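Local coordinates for protein endo-beta-mannanase (Rhizomucor miehei, PDB 4QP0) that probably hydrolyses internal beta-1,4-mannosidic linkages in mannans, galactomannans and glucomannans, as a secreted fungal glycoside hydrolase of family 5, at residues A[78-81]-A[85-88]. Sequence-based numbering, arbitrary orientation.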
ATOM      1  N   ILE A  78      20.831  -5.407   6.468  1.00 40.75           N
ATOM      2  CA  ILE A  78      19.495  -5.307   7.066  1.00 39.88           C
ATOM      3  C   ILE A  78      19.590  -5.110   8.580  1.00 40.32           C
ATOM      4  O   ILE A  78      20.442  -5.707   9.234  1.00 40.37           O
ATOM      5  CB  ILE A  78      18.647  -6.561   6.742  1.00 39.21           C
ATOM      6  CG1 ILE A  78      18.468  -6.711   5.221  1.00 38.67           C
ATOM      7  CG2 ILE A  78      17.297  -6.507   7.452  1.00 39.02           C
ATOM      8  CD1 ILE A  78      17.921  -8.052   4.772  1.00 37.38           C
ATOM      9  N   ASN A  79      18.699  -4.284   9.127  1.00 41.04           N
ATOM     10  CA  ASN A  79      18.723  -3.913  10.544  1.00 40.11           C
ATOM     11  C   ASN A  79      17.701  -4.638  11.411  1.00 40.93           C
ATOM     12  O   ASN A  79      16.514  -4.298  11.406  1.00 41.91           O
ATOM     13  CB  ASN A  79      18.540  -2.400  10.691  1.00 38.80           C
ATOM     14  CG  ASN A  79      18.718  -1.920  12.120  1.00 39.13           C
ATOM     15  OD1 ASN A  79      19.333  -2.600  12.948  1.00 38.24           O
ATOM     16  ND2 ASN A  79      18.182  -0.733  12.418  1.00 37.65           N
ATOM     17  N   ASP A  80      18.178  -5.605  12.188  1.00 42.46           N
ATOM     18  CA  ASP A  80      17.323  -6.373  13.092  1.00 41.86           C
ATOM     19  C   ASP A  80      17.202  -5.749  14.482  1.00 42.40           C
ATOM     20  O   ASP A  80      16.576  -6.338  15.367  1.00 43.27           O
ATOM     21  CB  ASP A  80      17.840  -7.809  13.231  1.00 44.14           C
ATOM     22  CG  ASP A  80      17.753  -8.605  11.929  1.00 45.64           C
ATOM     23  OD1 ASP A  80      16.659  -8.665  11.318  1.00 45.21           O
ATOM     24  OD2 ASP A  80      18.783  -9.194  11.536  1.00 44.51           O
ATOM     25  N   ASN A  81      17.792  -4.570  14.685  1.00 41.03           N
ATOM     26  CA  ASN A  81      17.775  -3.923  16.003  1.00 40.87           C
ATOM     27  C   ASN A  81      16.365  -3.715  16.564  1.00 41.43           C
ATOM     28  O   ASN A  81      15.426  -3.413  15.826  1.00 40.97           O
ATOM     29  CB  ASN A  81      18.527  -2.587  15.987  1.00 40.12           C
ATOM     30  CG  ASN A  81      18.658  -1.971  17.370  1.00 39.02           C
ATOM     31  OD1 ASN A  81      17.840  -1.154  17.783  1.00 39.38           O
ATOM     32  ND2 ASN A  81      19.681  -2.379  18.098  1.00 40.39           N
ATOM     33  N   GLY A  85      15.504  -0.703  14.271  1.00 36.28           N
ATOM     34  CA  GLY A  85      15.103  -1.513  13.123  1.00 36.54           C
ATOM     35  C   GLY A  85      13.789  -2.265  13.217  1.00 36.92           C
ATOM     36  O   GLY A  85      12.796  -1.766  13.771  1.00 37.71           O
ATOM     37  N   LEU A  86      13.808  -3.482  12.670  1.00 37.02           N
ATOM     38  CA  LEU A  86      12.623  -4.318  12.460  1.00 35.81           C
ATOM     39  C   LEU A  86      11.861  -4.693  13.722  1.00 36.06           C
ATOM     40  O   LEU A  86      10.694  -5.080  13.646  1.00 35.12           O
ATOM     41  CB  LEU A  86      13.001  -5.579  11.675  1.00 36.09           C
ATOM     42  CG  LEU A  86      13.351  -5.326  10.205  1.00 37.36           C
ATOM     43  CD1 LEU A  86      13.963  -6.558   9.554  1.00 36.93           C
ATOM     44  CD2 LEU A  86      12.130  -4.841   9.427  1.00 37.26           C
ATOM     45  N   GLY A  87      12.520  -4.572  14.874  1.00 35.50           N
ATOM     46  CA  GLY A  87      11.870  -4.764  16.164  1.00 34.60           C
ATOM     47  C   GLY A  87      10.734  -3.773  16.358  1.00 35.78           C
ATOM     48  O   GLY A  87       9.761  -4.057  17.072  1.00 33.74           O
ATOM     49  N   ARG A  88      10.864  -2.607  15.717  1.00 35.59           N
ATOM     50  CA  ARG A  88       9.782  -1.622  15.647  1.00 33.50           C
ATOM     51  C   ARG A  88       8.555  -2.189  14.916  1.00 32.39           C
ATOM     52  O   ARG A  88       7.407  -1.879  15.270  1.00 31.13           O
ATOM     53  CB  ARG A  88      10.253  -0.340  14.958  1.00 34.56           C
ATOM     54  CG  ARG A  88      11.103   0.584  15.822  1.00 36.51           C
ATOM     55  CD  ARG A  88      11.335   1.912  15.117  1.00 36.22           C
ATOM     56  NE  ARG A  88      11.798   2.951  16.030  1.00 40.07           N
ATOM     57  CZ  ARG A  88      11.006   3.807  16.676  1.00 42.98           C
ATOM     58  NH1 ARG A  88       9.683   3.771  16.519  1.00 42.91           N
ATOM     59  NH2 ARG A  88      11.541   4.711  17.486  1.00 44.93           N
TER
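The loop that leaves the small antiparallel hairpin of strands 67-70 and 75-78 turns back on itself before helix 87-98, and backbone bonds between Asn79, Asn81 and residues 85 to 87 close it. Leu86 N donates to Asn79 O at 3.1 Å in a nearly straight bond (166° at the hydrogen). Two residues on, Asn81 O receives Gly87 N at 3.3 Å and, more weakly, Gly85 N; one carbonyl thus serves two amides of the segment leading into helix 87-98. Gly85 passes close to Asn79, its CA 3.6 Å from Asn79 O in a CA-H...O contact.

The side chain of Asn79 shapes the first arm. CG stands opposite the backbone N (chi1 -173°) and beside the carbonyl carbon, which turns the amide toward the chain ahead, and OD1 accepts from Asn81 N at 3.0 Å in an Asx turn, the donor lying well above the carboxamide plane. On the same amide, ND2 lies 3.3 Å from Gly85 CA and bonds to Trp65 O and Thr84 OG1; with OD1 and ND2 both bonded, the amide is probably held in one rotation.

Leu86 lays CG against Asn79 O (3.5 Å), while its CD1 meets Ile78 CG2 at 3.9 Å and Asp80 OD1 at 3.8 Å. Asp80 OD1 itself is hydrogen-bonded to His148 NE2. Ile78 and Leu86 both rest on helix 136-151, through His148, so the loop links the hairpin to that helix ahead of helix 87-98.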